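Local coordinates for sarcolemmal membrane-associated protein (Homo sapiens, PDB 6AR0), which associates with the STRIPAK phosphatase-kinase core complex, whose extended form dephosphorylates STK3 and so inhibits Hippo signalling, and is represented here by its FHA domain, at residues Phe67-Asn81 with Glu91-Phe105. Residues are numbered along the deposited sequence; the frame is centred on the assembly and turned at random.
Sequences FYLQDTKSSNGTFIN and ESPPCEILSGDIIQF
Leu69 and Ile103 meet tip to tip, CD2 to CG2 at 3.7 Å, in the tightly packed interior between two antiparallel strand pairings: 67-71 with 95-97, where Leu69 and Cys95 exchange backbone bonds, and 78-80 with 102-105, running at 171°. Ile80 brings CD1 to Ile97 CG2 (3.6 Å), the two side chains crossing at about a right angle, while the same methyl touches Cys95 CB (3.7 Å). Leu69 CD1 makes a looser contact at the edge of the Phe105 ring, 4.2 Å from CE1; Ile30 of strand 28-32 touches both residues.

At one end, Ile102 N donates to Asn81 OD1 nearly straight (171°), and Asn81 ND2 meets Asp101 OD1 (3.0 Å) from well above the carboxylate plane. Asp101 OD2 takes Leu98 N within the type II turn 98-101, so one oxygen braces the turn and the other holds Asn81. With an alanine here the backbone bond from Asn81 N to Ile102 O could stay, but Ile102 N and Asp101 OD1 would probably lose their mates.

At the other end order persists inside: Gln70 NE2 bonds Ser92 O (2.8 Å) in the carbonyl plane, and buried Asp71 OD2 accepts from Ser74 OG and Thr78 OG1. Only the rim is loose and wet, Lys73 NZ lying 4.3 Å from Glu91 OE2, too far for a salt bridge, with a water linking them.

The pairings, one in each sheet, face each other in this protein's FHA-domain beta sandwich, whose loop after strand 67-71 probably helps bind phosphopeptides, as in relatives.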
ATOM      1  N   PHE A  67       6.523   3.619 -11.178  1.00  8.60           N
ATOM      2  CA  PHE A  67       5.543   3.630 -10.110  1.00  7.36           C
ATOM      3  C   PHE A  67       6.265   3.882  -8.794  1.00  6.74           C
ATOM      4  O   PHE A  67       7.388   3.390  -8.578  1.00  7.57           O
ATOM      5  CB  PHE A  67       4.842   2.272 -10.023  1.00  7.26           C
ATOM      6  CG  PHE A  67       3.982   1.933 -11.207  1.00  8.91           C
ATOM      7  CD1 PHE A  67       2.608   2.068 -11.146  1.00  9.34           C
ATOM      8  CD2 PHE A  67       4.544   1.442 -12.369  1.00 10.22           C
ATOM      9  CE1 PHE A  67       1.817   1.731 -12.240  1.00 12.47           C
ATOM     10  CE2 PHE A  67       3.756   1.112 -13.462  1.00 11.81           C
ATOM     11  CZ  PHE A  67       2.403   1.242 -13.382  1.00 13.80           C
ATOM     12  N   TYR A  68       5.589   4.581  -7.880  1.00  6.50           N
ATOM     13  CA  TYR A  68       6.195   4.951  -6.616  1.00  6.38           C
ATOM     14  C   TYR A  68       5.243   4.756  -5.451  1.00  6.55           C
ATOM     15  O   TYR A  68       4.022   4.870  -5.580  1.00  7.06           O
ATOM     16  CB  TYR A  68       6.603   6.421  -6.599  1.00  7.77           C
ATOM     17  CG  TYR A  68       7.708   6.724  -7.563  1.00  8.31           C
ATOM     18  CD1 TYR A  68       9.035   6.572  -7.181  1.00 10.17           C
ATOM     19  CD2 TYR A  68       7.437   7.133  -8.845  1.00  9.28           C
ATOM     20  CE1 TYR A  68      10.065   6.843  -8.042  1.00 14.19           C
ATOM     21  CE2 TYR A  68       8.471   7.416  -9.735  1.00 12.79           C
ATOM     22  CZ  TYR A  68       9.781   7.261  -9.316  1.00 12.88           C
ATOM     23  OH  TYR A  68      10.831   7.532 -10.158  1.00 19.11           O
ATOM     24  N   LEU A  69       5.846   4.526  -4.292  1.00  6.81           N
ATOM     25  CA  LEU A  69       5.183   4.476  -3.003  1.00  6.86           C
ATOM     26  C   LEU A  69       5.919   5.403  -2.045  1.00  7.01           C
ATOM     27  O   LEU A  69       7.155   5.436  -2.027  1.00  8.75           O
ATOM     28  CB  LEU A  69       5.225   3.036  -2.480  1.00  7.50           C
ATOM     29  CG  LEU A  69       4.561   2.716  -1.146  1.00  7.26           C
ATOM     30  CD1 LEU A  69       3.071   3.001  -1.197  1.00  8.79           C
ATOM     31  CD2 LEU A  69       4.810   1.260  -0.769  1.00  8.41           C
ATOM     32  N   GLN A  70       5.169   6.170  -1.256  1.00  7.32           N
ATOM     33  CA  GLN A  70       5.750   7.082  -0.285  1.00  7.74           C
ATOM     34  C   GLN A  70       5.008   6.957   1.034  1.00  7.60           C
ATOM     35  O   GLN A  70       3.774   7.023   1.066  1.00  8.50           O
ATOM     36  CB  GLN A  70       5.650   8.520  -0.795  1.00  8.90           C
ATOM     37  CG  GLN A  70       6.264   9.530   0.130  1.00 10.28           C
ATOM     38  CD  GLN A  70       6.255  10.902  -0.477  1.00 13.52           C
ATOM     39  OE1 GLN A  70       5.321  11.269  -1.196  1.00 15.57           O
ATOM     40  NE2 GLN A  70       7.296  11.669  -0.213  1.00 14.43           N
ATOM     41  N   ASP A  71       5.753   6.820   2.126  1.00  7.82           N
ATOM     42  CA  ASP A  71       5.153   6.835   3.453  1.00  7.90           C
ATOM     43  C   ASP A  71       4.908   8.286   3.854  1.00  9.45           C
ATOM     44  O   ASP A  71       5.820   9.117   3.778  1.00 10.03           O
ATOM     45  CB  ASP A  71       6.086   6.156   4.456  1.00  9.23           C
ATOM     46  CG  ASP A  71       5.480   6.056   5.832  1.00  9.22           C
ATOM     47  OD1 ASP A  71       5.194   7.118   6.426  1.00 10.21           O
ATOM     48  OD2 ASP A  71       5.268   4.904   6.278  1.00  9.28           O
ATOM     49  N   THR A  72       3.673   8.601   4.238  1.00  9.26           N
ATOM     50  CA  THR A  72       3.293   9.970   4.608  1.00 11.09           C
ATOM     51  C   THR A  72       3.136  10.110   6.125  1.00 10.19           C
ATOM     52  O   THR A  72       2.086  10.476   6.645  1.00 12.45           O
ATOM     53  CB  THR A  72       2.023  10.381   3.865  1.00 10.40           C
ATOM     54  OG1 THR A  72       0.952   9.489   4.192  1.00 10.29           O
ATOM     55  CG2 THR A  72       2.229  10.362   2.374  1.00 11.59           C
ATOM     56  N   LYS A  73       4.227   9.836   6.842  1.00 11.09           N
ATOM     57  CA  LYS A  73       4.263   9.958   8.300  1.00 12.51           C
ATOM     58  C   LYS A  73       3.359   8.933   8.985  1.00 11.46           C
ATOM     59  O   LYS A  73       2.672   9.251   9.958  1.00 12.76           O
ATOM     60  CB  LYS A  73       3.931  11.382   8.769  1.00 12.85           C
ATOM     61  CG  LYS A  73       4.755  12.454   8.083  1.00 15.00           C
ATOM     62  CD  LYS A  73       4.544  13.819   8.705  1.00 18.38           C
ATOM     63  CE  LYS A  73       5.342  14.890   7.974  1.00 24.62           C
ATOM     64  NZ  LYS A  73       4.811  15.172   6.609  1.00 33.98           N
ATOM     65  N   SER A  74       3.363   7.694   8.500  1.00 11.29           N
ATOM     66  CA  SER A  74       2.585   6.660   9.161  1.00 10.86           C
ATOM     67  C   SER A  74       3.152   6.408  10.551  1.00 11.63           C
ATOM     68  O   SER A  74       4.359   6.516  10.789  1.00 12.63           O
ATOM     69  CB  SER A  74       2.600   5.349   8.371  1.00 10.35           C
ATOM     70  OG  SER A  74       3.827   4.657   8.525  1.00 10.50           O
ATOM     71  N   SER A  75       2.269   6.029  11.472  1.00 11.85           N
ATOM     72  CA  SER A  75       2.723   5.675  12.809  1.00 13.64           C
ATOM     73  C   SER A  75       3.507   4.374  12.811  1.00 12.84           C
ATOM     74  O   SER A  75       4.529   4.270  13.506  1.00 16.29           O
ATOM     75  CB  SER A  75       1.531   5.558  13.753  1.00 16.33           C
ATOM     76  OG  SER A  75       0.815   6.776  13.814  1.00 20.09           O
ATOM     77  N   ASN A  76       3.048   3.365  12.058  1.00 12.10           N
ATOM     78  CA  ASN A  76       3.541   2.000  12.228  1.00 12.25           C
ATOM     79  C   ASN A  76       4.342   1.451  11.057  1.00 12.32           C
ATOM     80  O   ASN A  76       4.799   0.297  11.129  1.00 13.00           O
ATOM     81  CB  ASN A  76       2.396   1.049  12.580  1.00 12.98           C
ATOM     82  CG  ASN A  76       1.801   1.359  13.928  1.00 14.13           C
ATOM     83  OD1 ASN A  76       2.521   1.665  14.885  1.00 15.30           O
ATOM     84  ND2 ASN A  76       0.484   1.297  14.015  1.00 15.33           N
ATOM     85  N   GLY A  77       4.513   2.211   9.986  1.00 10.31           N
ATOM     86  CA  GLY A  77       5.484   1.836   8.977  1.00 10.01           C
ATOM     87  C   GLY A  77       4.873   1.414   7.651  1.00  9.10           C
ATOM     88  O   GLY A  77       3.727   0.957   7.572  1.00  9.03           O
ATOM     89  N   THR A  78       5.661   1.586   6.596  1.00  8.74           N
ATOM     90  CA  THR A  78       5.380   1.084   5.262  1.00  8.01           C
ATOM     91  C   THR A  78       6.631   0.367   4.792  1.00  7.98           C
ATOM     92  O   THR A  78       7.743   0.836   5.055  1.00  9.19           O
ATOM     93  CB  THR A  78       5.074   2.258   4.308  1.00  8.17           C
ATOM     94  OG1 THR A  78       3.942   2.981   4.794  1.00  9.41           O
ATOM     95  CG2 THR A  78       4.767   1.785   2.899  1.00  9.53           C
ATOM     96  N   PHE A  79       6.456  -0.766   4.098  1.00  8.08           N
ATOM     97  CA  PHE A  79       7.587  -1.609   3.726  1.00  8.19           C
ATOM     98  C   PHE A  79       7.466  -2.052   2.271  1.00  7.96           C
ATOM     99  O   PHE A  79       6.367  -2.369   1.809  1.00  8.33           O
ATOM    100  CB  PHE A  79       7.687  -2.868   4.619  1.00  9.27           C
ATOM    101  CG  PHE A  79       7.653  -2.582   6.101  1.00  9.57           C
ATOM    102  CD1 PHE A  79       8.810  -2.633   6.859  1.00 10.51           C
ATOM    103  CD2 PHE A  79       6.462  -2.259   6.739  1.00  9.22           C
ATOM    104  CE1 PHE A  79       8.771  -2.360   8.216  1.00 11.93           C
ATOM    105  CE2 PHE A  79       6.427  -1.976   8.081  1.00 10.66           C
ATOM    106  CZ  PHE A  79       7.585  -2.032   8.823  1.00 10.67           C
ATOM    107  N   ILE A  80       8.598  -2.057   1.561  1.00  7.78           N
ATOM    108  CA  ILE A  80       8.728  -2.683   0.246  1.00  7.56           C
ATOM    109  C   ILE A  80       9.675  -3.860   0.410  1.00  7.99           C
ATOM    110  O   ILE A  80      10.836  -3.671   0.790  1.00  8.24           O
ATOM    111  CB  ILE A  80       9.273  -1.709  -0.812  1.00  7.57           C
ATOM    112  CG1 ILE A  80       8.344  -0.504  -1.007  1.00  8.47           C
ATOM    113  CG2 ILE A  80       9.509  -2.435  -2.141  1.00  8.39           C
ATOM    114  CD1 ILE A  80       8.988   0.631  -1.794  1.00  8.91           C
ATOM    115  N   ASN A  81       9.183  -5.072   0.163  1.00  7.77           N
ATOM    116  CA  ASN A  81       9.992  -6.283   0.308  1.00  8.81           C
ATOM    117  C   ASN A  81      10.724  -6.291   1.645  1.00  9.54           C
ATOM    118  O   ASN A  81      11.924  -6.558   1.739  1.00 10.93           O
ATOM    119  CB  ASN A  81      10.930  -6.438  -0.879  1.00 10.22           C
ATOM    120  CG  ASN A  81      10.167  -6.462  -2.187  1.00  9.06           C
ATOM    121  OD1 ASN A  81       9.063  -6.990  -2.241  1.00 11.38           O
ATOM    122  ND2 ASN A  81      10.742  -5.911  -3.239  1.00 10.48           N
ATOM    123  N   GLU A  91       8.159  11.179   7.128  1.00 14.22           N
ATOM    124  CA  GLU A  91       7.882  11.012   5.710  1.00 14.63           C
ATOM    125  C   GLU A  91       9.069  10.331   5.046  1.00 13.09           C
ATOM    126  O   GLU A  91      10.224  10.605   5.391  1.00 17.06           O
ATOM    127  CB  GLU A  91       7.637  12.385   5.073  1.00 20.22           C
ATOM    128  CG  GLU A  91       7.114  12.345   3.646  1.00 22.46           C
ATOM    129  CD  GLU A  91       7.003  13.727   3.029  1.00 32.92           C
ATOM    130  OE1 GLU A  91       8.027  14.437   2.963  1.00 35.38           O
ATOM    131  OE2 GLU A  91       5.887  14.104   2.613  1.00 41.84           O
ATOM    132  N   SER A  92       8.789   9.446   4.098  1.00 11.66           N
ATOM    133  CA  SER A  92       9.857   8.890   3.285  1.00 11.37           C
ATOM    134  C   SER A  92       9.984   9.666   1.989  1.00 11.34           C
ATOM    135  O   SER A  92       9.070  10.387   1.591  1.00 12.18           O
ATOM    136  CB  SER A  92       9.575   7.420   2.946  1.00 10.39           C
ATOM    137  OG  SER A  92       8.611   7.256   1.908  1.00 10.15           O
ATOM    138  N   PRO A  93      11.101   9.525   1.284  1.00 12.06           N
ATOM    139  CA  PRO A  93      11.128   9.942  -0.115  1.00 11.35           C
ATOM    140  C   PRO A  93      10.263   9.019  -0.949  1.00  9.97           C
ATOM    141  O   PRO A  93       9.868   7.938  -0.485  1.00 10.50           O
ATOM    142  CB  PRO A  93      12.607   9.800  -0.499  1.00 14.76           C
ATOM    143  CG  PRO A  93      13.152   8.809   0.434  1.00 18.02           C
ATOM    144  CD  PRO A  93      12.346   8.853   1.689  1.00 13.73           C
ATOM    145  N   PRO A  94       9.949   9.394  -2.184  1.00  9.91           N
ATOM    146  CA  PRO A  94       9.335   8.433  -3.107  1.00  9.53           C
ATOM    147  C   PRO A  94      10.260   7.242  -3.298  1.00  8.70           C
ATOM    148  O   PRO A  94      11.452   7.410  -3.522  1.00 10.48           O
ATOM    149  CB  PRO A  94       9.177   9.236  -4.400  1.00 11.30           C
ATOM    150  CG  PRO A  94       9.178  10.668  -3.957  1.00 12.93           C
ATOM    151  CD  PRO A  94      10.148  10.710  -2.816  1.00 13.48           C
ATOM    152  N   CYS A  95       9.697   6.044  -3.260  1.00  7.95           N
ATOM    153  CA  CYS A  95      10.445   4.802  -3.417  1.00  6.91           C
ATOM    154  C   CYS A  95       9.824   4.019  -4.564  1.00  6.76           C
ATOM    155  O   CYS A  95       8.625   3.740  -4.552  1.00  7.33           O
ATOM    156  CB  CYS A  95      10.406   4.001  -2.120  1.00  8.19           C
ATOM    157  SG  CYS A  95      11.303   4.752  -0.762  1.00  9.90           S
ATOM    158  N   GLU A  96      10.619   3.691  -5.570  1.00  6.86           N
ATOM    159  CA  GLU A  96      10.085   3.015  -6.740  1.00  7.29           C
ATOM    160  C   GLU A  96       9.658   1.590  -6.399  1.00  6.62           C
ATOM    161  O   GLU A  96      10.382   0.844  -5.714  1.00  7.81           O
ATOM    162  CB  GLU A  96      11.127   2.982  -7.860  1.00  7.62           C
ATOM    163  CG  GLU A  96      10.575   2.346  -9.112  1.00  8.22           C
ATOM    164  CD  GLU A  96      11.496   2.378 -10.315  1.00  8.78           C
ATOM    165  OE1 GLU A  96      12.629   2.880 -10.221  1.00  9.52           O
ATOM    166  OE2 GLU A  96      11.054   1.904 -11.401  1.00  9.52           O
ATOM    167  N   ILE A  97       8.477   1.217  -6.897  1.00  6.57           N
ATOM    168  CA  ILE A  97       7.933  -0.125  -6.768  1.00  7.07           C
ATOM    169  C   ILE A  97       7.875  -0.784  -8.144  1.00  6.75           C
ATOM    170  O   ILE A  97       7.673  -0.124  -9.179  1.00  7.45           O
ATOM    171  CB  ILE A  97       6.563  -0.158  -6.055  1.00  6.73           C
ATOM    172  CG1 ILE A  97       5.593   0.852  -6.676  1.00  7.46           C
ATOM    173  CG2 ILE A  97       6.754   0.120  -4.564  1.00  7.65           C
ATOM    174  CD1 ILE A  97       4.138   0.694  -6.201  1.00  8.19           C
ATOM    175  N   LEU A  98       8.078  -2.103  -8.146  1.00  7.29           N
ATOM    176  CA  LEU A  98       8.121  -2.911  -9.353  1.00  7.76           C
ATOM    177  C   LEU A  98       7.063  -3.996  -9.237  1.00  7.98           C
ATOM    178  O   LEU A  98       6.604  -4.344  -8.138  1.00  8.44           O
ATOM    179  CB  LEU A  98       9.502  -3.538  -9.554  1.00  9.22           C
ATOM    180  CG  LEU A  98      10.696  -2.587  -9.722  1.00 11.41           C
ATOM    181  CD1 LEU A  98      11.924  -3.402 -10.018  1.00 12.71           C
ATOM    182  CD2 LEU A  98      10.501  -1.520 -10.772  1.00 13.68           C
ATOM    183  N   SER A  99       6.656  -4.526 -10.375  1.00  8.56           N
ATOM    184  CA  SER A  99       5.588  -5.509 -10.366  1.00  8.41           C
ATOM    185  C   SER A  99       6.075  -6.797  -9.718  1.00  8.48           C
ATOM    186  O   SER A  99       7.124  -7.329 -10.085  1.00 10.99           O
ATOM    187  CB  SER A  99       5.109  -5.772 -11.790  1.00 10.34           C
ATOM    188  OG  SER A  99       3.846  -6.393 -11.730  1.00  9.90           O
ATOM    189  N   GLY A 100       5.313  -7.290  -8.744  1.00  8.42           N
ATOM    190  CA  GLY A 100       5.701  -8.434  -7.938  1.00 10.63           C
ATOM    191  C   GLY A 100       6.214  -8.110  -6.552  1.00  9.19           C
ATOM    192  O   GLY A 100       6.469  -9.035  -5.763  1.00 10.30           O
ATOM    193  N   ASP A 101       6.369  -6.837  -6.229  1.00  7.87           N
ATOM    194  CA  ASP A 101       6.783  -6.461  -4.891  1.00  7.65           C
ATOM    195  C   ASP A 101       5.741  -6.886  -3.859  1.00  7.27           C
ATOM    196  O   ASP A 101       4.536  -6.963  -4.125  1.00  8.84           O
ATOM    197  CB  ASP A 101       6.979  -4.952  -4.781  1.00  7.28           C
ATOM    198  CG  ASP A 101       8.269  -4.451  -5.382  1.00  7.15           C
ATOM    199  OD1 ASP A 101       9.169  -5.259  -5.696  1.00  8.71           O
ATOM    200  OD2 ASP A 101       8.374  -3.204  -5.515  1.00  7.77           O
ATOM    201  N   ILE A 102       6.230  -7.141  -2.653  1.00  7.85           N
ATOM    202  CA  ILE A 102       5.390  -7.365  -1.482  1.00  7.95           C
ATOM    203  C   ILE A 102       5.391  -6.070  -0.680  1.00  7.38           C
ATOM    204  O   ILE A 102       6.440  -5.613  -0.219  1.00  8.54           O
ATOM    205  CB  ILE A 102       5.900  -8.536  -0.630  1.00  9.50           C
ATOM    206  CG1 ILE A 102       5.974  -9.822  -1.465  1.00 12.20           C
ATOM    207  CG2 ILE A 102       5.021  -8.708   0.603  1.00 11.58           C
ATOM    208  CD1 ILE A 102       4.674 -10.221  -2.099  1.00 19.38           C
ATOM    209  N   ILE A 103       4.228  -5.464  -0.527  1.00  7.09           N
ATOM    210  CA  ILE A 103       4.074  -4.166   0.117  1.00  7.48           C
ATOM    211  C   ILE A 103       3.313  -4.363   1.417  1.00  7.85           C
ATOM    212  O   ILE A 103       2.280  -5.037   1.435  1.00  9.70           O
ATOM    213  CB  ILE A 103       3.258  -3.248  -0.818  1.00 12.10           C
ATOM    214  CG1 ILE A 103       3.885  -3.171  -2.208  1.00 12.34           C
ATOM    215  CG2 ILE A 103       3.032  -1.888  -0.208  1.00 11.50           C
ATOM    216  CD1 ILE A 103       5.236  -2.634  -2.155  1.00 11.97           C
ATOM    217  N   GLN A 104       3.787  -3.748   2.495  1.00  8.11           N
ATOM    218  CA  GLN A 104       3.186  -3.913   3.811  1.00  7.49           C
ATOM    219  C   GLN A 104       2.894  -2.551   4.423  1.00  7.64           C
ATOM    220  O   GLN A 104       3.727  -1.646   4.370  1.00  8.30           O
ATOM    221  CB  GLN A 104       4.114  -4.722   4.720  1.00  8.15           C
ATOM    222  CG  GLN A 104       3.611  -4.874   6.137  1.00  9.38           C
ATOM    223  CD  GLN A 104       4.516  -5.752   6.964  1.00 10.57           C
ATOM    224  OE1 GLN A 104       4.967  -6.801   6.490  1.00 13.06           O
ATOM    225  NE2 GLN A 104       4.787  -5.353   8.202  1.00 11.53           N
ATOM    226  N   PHE A 105       1.710  -2.415   5.010  1.00  8.07           N
ATOM    227  CA  PHE A 105       1.309  -1.212   5.733  1.00  8.01           C
ATOM    228  C   PHE A 105       1.038  -1.605   7.176  1.00  8.59           C
ATOM    229  O   PHE A 105       0.171  -2.441   7.452  1.00  8.90           O
ATOM    230  CB  PHE A 105       0.066  -0.576   5.118  1.00  8.64           C
ATOM    231  CG  PHE A 105       0.173  -0.370   3.639  1.00  7.93           C
ATOM    232  CD1 PHE A 105       1.127   0.479   3.109  1.00  9.22           C
ATOM    233  CD2 PHE A 105      -0.643  -1.062   2.758  1.00  9.92           C
ATOM    234  CE1 PHE A 105       1.239   0.660   1.738  1.00  9.84           C
ATOM    235  CE2 PHE A 105      -0.527  -0.885   1.388  1.00 10.70           C
ATOM    236  CZ  PHE A 105       0.409  -0.038   0.882  1.00 10.27           C
TER
HETATM  237  O   HOH W   1       8.351   1.311 -11.526  1.00  8.43           O
HETATM  238  O   HOH W   2       3.484  13.182   0.301  1.00 39.78           O
HETATM  239  O   HOH W   3       3.821  13.398   4.485  1.00 26.02           O